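Local coordinates for DUF3836 domain-containing protein (Bacteroides vulgatus, PDB 4R8O) that is of unknown function but folds as a single-layer antiparallel beta sheet, probably evolved from beta-hairpin repeats, at residues K41-A44 with R48-D51; K84-S87 with Y92-V95. All blocks are in the same frame, centred on the assembly; numbering follows the deposited sequence.

Contact 1. Residues K41-A44 with R48-D51; sequences KYDA and RTED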
ATOM      1  N   LYS A  41       3.512  -7.284  -0.276  1.00 48.88           N
ATOM      2  CA  LYS A  41       4.252  -8.471   0.206  1.00 47.93           C
ATOM      3  C   LYS A  41       3.337  -9.645   0.045  1.00 45.28           C
ATOM      4  O   LYS A  41       2.128  -9.491   0.104  1.00 48.74           O
ATOM      5  CB  LYS A  41       4.629  -8.348   1.687  1.00 51.83           C
ATOM      6  CG  LYS A  41       5.258  -7.009   2.028  1.00 59.48           C
ATOM      7  CD  LYS A  41       6.157  -6.982   3.258  1.00 63.17           C
ATOM      8  CE  LYS A  41       7.184  -5.832   3.138  1.00 65.75           C
ATOM      9  NZ  LYS A  41       8.022  -5.775   1.880  1.00 65.06           N
ATOM     10  N   TYR A  42       3.898 -10.828  -0.137  1.00 48.61           N
ATOM     11  CA  TYR A  42       3.093 -12.049  -0.369  1.00 52.34           C
ATOM     12  C   TYR A  42       3.567 -13.131   0.574  1.00 50.58           C
ATOM     13  O   TYR A  42       4.658 -13.022   1.104  1.00 52.95           O
ATOM     14  CB  TYR A  42       3.211 -12.471  -1.847  1.00 56.30           C
ATOM     15  CG  TYR A  42       2.619 -11.439  -2.821  1.00 55.10           C
ATOM     16  CD1 TYR A  42       3.303 -10.261  -3.131  1.00 60.55           C
ATOM     17  CD2 TYR A  42       1.369 -11.626  -3.406  1.00 60.36           C
ATOM     18  CE1 TYR A  42       2.759  -9.291  -3.987  1.00 59.94           C
ATOM     19  CE2 TYR A  42       0.811 -10.657  -4.264  1.00 59.45           C
ATOM     20  CZ  TYR A  42       1.512  -9.493  -4.548  1.00 58.81           C
ATOM     21  OH  TYR A  42       0.986  -8.539  -5.394  1.00 65.77           O
ATOM     22  N   ASP A  43       2.744 -14.137   0.832  1.00 54.08           N
ATOM     23  CA  ASP A  43       3.182 -15.300   1.622  1.00 59.54           C
ATOM     24  C   ASP A  43       3.883 -16.313   0.709  1.00 58.86           C
ATOM     25  O   ASP A  43       4.130 -16.014  -0.434  1.00 57.80           O
ATOM     26  CB  ASP A  43       2.006 -15.913   2.379  1.00 62.03           C
ATOM     27  CG  ASP A  43       0.895 -16.401   1.478  1.00 65.56           C
ATOM     28  OD1 ASP A  43       1.133 -16.915   0.348  1.00 66.94           O
ATOM     29  OD2 ASP A  43      -0.242 -16.228   1.917  1.00 60.82           O
ATOM     30  N   ALA A  44       4.169 -17.514   1.211  1.00 68.81           N
ATOM     31  CA  ALA A  44       4.804 -18.593   0.420  1.00 72.86           C
ATOM     32  C   ALA A  44       3.863 -19.145  -0.647  1.00 78.59           C
ATOM     33  O   ALA A  44       4.253 -19.281  -1.814  1.00 78.98           O
ATOM     34  CB  ALA A  44       5.291 -19.719   1.321  1.00 70.05           C
ATOM     35  N   ARG A  48      -1.473 -12.200  -1.310  1.00 56.62           N
ATOM     36  CA  ARG A  48      -1.023 -10.920  -0.893  1.00 55.51           C
ATOM     37  C   ARG A  48      -1.247 -10.745   0.598  1.00 54.10           C
ATOM     38  O   ARG A  48      -2.329 -11.012   1.099  1.00 49.76           O
ATOM     39  CB  ARG A  48      -1.758  -9.823  -1.642  1.00 59.66           C
ATOM     40  CG  ARG A  48      -1.222  -8.430  -1.328  1.00 58.77           C
ATOM     41  CD  ARG A  48      -1.853  -7.414  -2.250  1.00 64.10           C
ATOM     42  NE  ARG A  48      -1.253  -7.470  -3.597  1.00 65.06           N
ATOM     43  CZ  ARG A  48      -1.792  -6.964  -4.714  1.00 66.93           C
ATOM     44  NH1 ARG A  48      -2.996  -6.371  -4.704  1.00 66.66           N
ATOM     45  NH2 ARG A  48      -1.134  -7.077  -5.876  1.00 61.07           N
ATOM     46  N   THR A  49      -0.238 -10.203   1.271  1.00 54.08           N
ATOM     47  CA  THR A  49      -0.260 -10.043   2.729  1.00 53.77           C
ATOM     48  C   THR A  49      -0.248  -8.625   3.221  1.00 49.70           C
ATOM     49  O   THR A  49      -0.878  -8.335   4.233  1.00 57.60           O
ATOM     50  CB  THR A  49       0.892 -10.842   3.311  1.00 53.94           C
ATOM     51  OG1 THR A  49       0.422 -12.186   3.390  1.00 49.77           O
ATOM     52  CG2 THR A  49       1.279 -10.402   4.706  1.00 63.79           C
ATOM     53  N   GLU A  50       0.486  -7.756   2.557  1.00 48.70           N
ATOM     54  CA  GLU A  50       0.491  -6.331   2.893  1.00 46.23           C
ATOM     55  C   GLU A  50       0.176  -5.530   1.661  1.00 45.08           C
ATOM     56  O   GLU A  50       0.181  -6.024   0.550  1.00 44.61           O
ATOM     57  CB  GLU A  50       1.862  -5.919   3.389  1.00 46.96           C
ATOM     58  CG  GLU A  50       1.921  -4.746   4.357  1.00 47.21           C
ATOM     59  CD  GLU A  50       3.273  -4.728   5.023  1.00 47.81           C
ATOM     60  OE1 GLU A  50       3.563  -5.661   5.829  1.00 57.10           O
ATOM     61  OE2 GLU A  50       4.085  -3.852   4.688  1.00 52.74           O
ATOM     62  N   ASP A  51      -0.107  -4.271   1.890  1.00 46.95           N
ATOM     63  CA  ASP A  51      -0.294  -3.295   0.841  1.00 49.43           C
ATOM     64  C   ASP A  51      -0.017  -1.980   1.505  1.00 44.01           C
ATOM     65  O   ASP A  51      -0.934  -1.318   1.948  1.00 45.80           O
ATOM     66  CB  ASP A  51      -1.747  -3.363   0.287  1.00 52.40           C
ATOM     67  CG  ASP A  51      -2.094  -2.208  -0.664  1.00 57.66           C
ATOM     68  OD1 ASP A  51      -1.275  -1.278  -0.811  1.00 59.60           O
ATOM     69  OD2 ASP A  51      -3.194  -2.240  -1.284  1.00 64.62           O
TER

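Contact 2. Residues K84-S87 with Y92-V95; sequences KWNS and YILV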
ATOM      1  N   LYS A  84      -2.457   2.784  10.707  1.00 54.31           N
ATOM      2  CA  LYS A  84      -2.053   4.144  10.333  1.00 58.84           C
ATOM      3  C   LYS A  84      -0.685   4.415  10.912  1.00 61.29           C
ATOM      4  O   LYS A  84      -0.360   3.938  12.010  1.00 55.90           O
ATOM      5  CB  LYS A  84      -3.076   5.180  10.805  1.00 63.43           C
ATOM      6  CG  LYS A  84      -2.815   6.575  10.243  1.00 74.44           C
ATOM      7  CD  LYS A  84      -4.094   7.403   9.997  1.00 79.93           C
ATOM      8  CE  LYS A  84      -4.037   8.275   8.725  1.00 84.54           C
ATOM      9  NZ  LYS A  84      -2.733   8.924   8.368  1.00 86.65           N
ATOM     10  N   TRP A  85       0.129   5.132  10.142  1.00 63.34           N
ATOM     11  CA  TRP A  85       1.491   5.483  10.542  1.00 61.16           C
ATOM     12  C   TRP A  85       1.453   6.611  11.566  1.00 64.18           C
ATOM     13  O   TRP A  85       0.723   7.576  11.390  1.00 61.79           O
ATOM     14  CB  TRP A  85       2.285   5.954   9.303  1.00 59.39           C
ATOM     15  CG  TRP A  85       3.688   6.308   9.618  1.00 54.12           C
ATOM     16  CD1 TRP A  85       4.209   7.566   9.750  1.00 55.13           C
ATOM     17  CD2 TRP A  85       4.757   5.398   9.887  1.00 47.50           C
ATOM     18  NE1 TRP A  85       5.554   7.493  10.067  1.00 51.28           N
ATOM     19  CE2 TRP A  85       5.912   6.171  10.152  1.00 48.33           C
ATOM     20  CE3 TRP A  85       4.857   4.007   9.921  1.00 50.06           C
ATOM     21  CZ2 TRP A  85       7.146   5.594  10.470  1.00 47.79           C
ATOM     22  CZ3 TRP A  85       6.106   3.411  10.241  1.00 48.93           C
ATOM     23  CH2 TRP A  85       7.227   4.212  10.500  1.00 49.77           C
ATOM     24  N   ASN A  86       2.249   6.517  12.619  1.00 69.68           N
ATOM     25  CA  ASN A  86       2.413   7.640  13.508  1.00 72.22           C
ATOM     26  C   ASN A  86       3.851   8.066  13.542  1.00 72.73           C
ATOM     27  O   ASN A  86       4.739   7.279  13.864  1.00 71.74           O
ATOM     28  CB  ASN A  86       1.915   7.369  14.908  1.00 80.31           C
ATOM     29  CG  ASN A  86       2.153   8.550  15.838  1.00 87.68           C
ATOM     30  OD1 ASN A  86       2.814   9.536  15.472  1.00111.67           O
ATOM     31  ND2 ASN A  86       1.633   8.462  17.040  1.00 89.39           N
ATOM     32  N   SER A  87       4.029   9.355  13.286  1.00 74.83           N
ATOM     33  CA  SER A  87       5.332   9.964  13.189  1.00 77.89           C
ATOM     34  C   SER A  87       6.093   9.893  14.488  1.00 83.61           C
ATOM     35  O   SER A  87       7.167   9.280  14.546  1.00 86.10           O
ATOM     36  CB  SER A  87       5.191  11.402  12.735  1.00 76.56           C
ATOM     37  OG  SER A  87       4.717  11.404  11.401  1.00 76.37           O
ATOM     38  N   TYR A  92       3.577   1.771  12.518  1.00 52.62           N
ATOM     39  CA  TYR A  92       2.277   1.603  11.862  1.00 50.13           C
ATOM     40  C   TYR A  92       1.381   1.082  12.964  1.00 53.97           C
ATOM     41  O   TYR A  92       1.524  -0.065  13.389  1.00 55.39           O
ATOM     42  CB  TYR A  92       2.314   0.598  10.669  1.00 47.48           C
ATOM     43  CG  TYR A  92       2.592   1.220   9.330  1.00 44.62           C
ATOM     44  CD1 TYR A  92       1.628   2.013   8.692  1.00 49.41           C
ATOM     45  CD2 TYR A  92       3.785   0.999   8.665  1.00 44.69           C
ATOM     46  CE1 TYR A  92       1.868   2.589   7.434  1.00 46.54           C
ATOM     47  CE2 TYR A  92       4.054   1.586   7.437  1.00 43.15           C
ATOM     48  CZ  TYR A  92       3.100   2.382   6.809  1.00 48.66           C
ATOM     49  OH  TYR A  92       3.346   2.996   5.568  1.00 48.45           O
ATOM     50  N   ILE A  93       0.443   1.907  13.419  1.00 57.27           N
ATOM     51  CA  ILE A  93      -0.479   1.513  14.499  1.00 55.36           C
ATOM     52  C   ILE A  93      -1.820   1.008  13.983  1.00 51.98           C
ATOM     53  O   ILE A  93      -2.490   1.729  13.271  1.00 62.24           O
ATOM     54  CB  ILE A  93      -0.718   2.703  15.459  1.00 60.20           C
ATOM     55  CG1 ILE A  93       0.610   3.107  16.111  1.00 63.78           C
ATOM     56  CG2 ILE A  93      -1.717   2.318  16.555  1.00 61.33           C
ATOM     57  CD1 ILE A  93       0.594   4.433  16.819  1.00 75.66           C
ATOM     58  N   LEU A  94      -2.260  -0.149  14.473  1.00 54.96           N
ATOM     59  CA  LEU A  94      -3.572  -0.755  14.141  1.00 58.09           C
ATOM     60  C   LEU A  94      -4.804   0.072  14.505  1.00 62.18           C
ATOM     61  O   LEU A  94      -4.861   0.650  15.587  1.00 70.67           O
ATOM     62  CB  LEU A  94      -3.751  -2.083  14.864  1.00 55.91           C
ATOM     63  CG  LEU A  94      -5.049  -2.848  14.587  1.00 62.09           C
ATOM     64  CD1 LEU A  94      -5.132  -3.236  13.126  1.00 57.92           C
ATOM     65  CD2 LEU A  94      -5.188  -4.107  15.442  1.00 61.21           C
ATOM     66  N   VAL A  95      -5.788   0.093  13.609  1.00 61.17           N
ATOM     67  CA  VAL A  95      -7.070   0.762  13.836  1.00 61.75           C
ATOM     68  C   VAL A  95      -8.101  -0.376  13.838  1.00 63.74           C
ATOM     69  O   VAL A  95      -8.747  -0.613  12.805  1.00 64.59           O
ATOM     70  CB  VAL A  95      -7.417   1.767  12.716  1.00 59.26           C
ATOM     71  CG1 VAL A  95      -8.759   2.445  12.969  1.00 61.92           C
ATOM     72  CG2 VAL A  95      -6.354   2.848  12.593  1.00 57.16           C
TER

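Contact 1. Residues K41-A44 with R48-D51
Y42 and R48 face each other across the end of a hairpin as an antiparallel non-hydrogen-bonded pair, their side chains running alongside one another on the same face of the sheet. The arginine chain leaves with CG anti to the backbone N (chi1 -175°) and bends at chi3, which brings its guanidinium group side-on to the phenol oxygen. NH2 of R48 donates to OH of Y42 at 2.6 Å, and NE of R48 makes a longer, more bent bond of 3.1 Å to the same oxygen. That oxygen lies almost in the guanidinium plane, so both bonds meet the edge of the flat group, whose plane is turned 70° from the tyrosine ring. Nearer the backbone, CD2 of Y42 packs 3.5 Å from CA of R48, while CG of the arginine sits over the rim of one ring face. The backbone closes beside this pair through a nearly straight bond of 2.7 Å from T49 N to K41 O; E50 N reaches the same oxygen only weakly.

The other face is looser, and K41 on it is exposed to solvent. K41 and E50 lie side by side there through their aliphatic parts, CG of K41 coming to 3.8 Å from CB of E50, but their charged ends do not meet: K41 NZ stays 5.2 Å from E50 OE2. At the turn, D43 directs its carboxylate to Q47 N.

The contact closes the hairpin of strands 31-42 and 48-57. Strand 18-28 borders it on one side, where the OH of Y42 also hydrogen-bonds V19 O; on the other, strand 62-73 is bonded to the backbone of T49 through Y71.

Contact 2. Residues K84-S87 with Y92-V95
W85 carries its indole with CG anti to the backbone N (chi1 -179°), whereas Y92 has CG only roughly anti to its carbonyl carbon, chi1 being -91°, some 30° from the staggered value; these torsions make the two side chains cross at about a right angle. The result is a T-shaped (edge-to-face) stack: the six-membered ring of W85 presents its edge to the face of Y92, with ring planes at 69° and centroids 4.8 Å apart. CE3 of W85 makes the closest approach, 3.4 Å from CD2 of Y92 and displaced toward the rim of the phenol ring. CB of W85 lies over the same face, near the CD1-CE1 edge. At the far end of the ring, OH of Y92 hydrogen-bonds OE2 of E52. Replacing Y92 by an alanine is likely to leave the indole edge without the ring face it packs on and E52 without this hydroxyl.

Next to the ring pair the strands are joined by two backbone bonds between K84 and I93: K84 N to I93 O at 2.8 Å, and I93 N to K84 O at 2.6 Å. On the face away from the rings, I93 and N86 run alongside each other, CD1 of I93 touching CB of N86 at 3.7 Å. K84 sends its amino group to OD1 of N66 on the adjacent strand 62-73, while the Y92 side chain also touches C68 and R70 of that strand.

W85 with Y92 is thus a cross-strand aromatic pair at a non-hydrogen-bonded position of an antiparallel beta hairpin, next to the hydrogen-bonded pair K84 with I93. Strands 78-86 and 91-102 form this hairpin, the last in the single-layer sheet, and 91-102 is an outermost strand.

In the fold
Both contacts are surface contacts within one antiparallel sheet, and each joins the two strands of a beta hairpin near its turn. Their centres are about 19 Å apart and they do not touch, the nearest atoms being about 6 Å from each other. Contact 1 ties central strands 31-42 and 48-57, with a further strand on either side; contact 2 includes the outermost strand 91-102. In each, a tyrosine occupies a non-hydrogen-bonded pair, but its mate differs: an arginine gripping the phenol oxygen in contact 1, an indole edge against the ring face in contact 2. Polar bonding therefore dominates the first pair and aromatic packing the second.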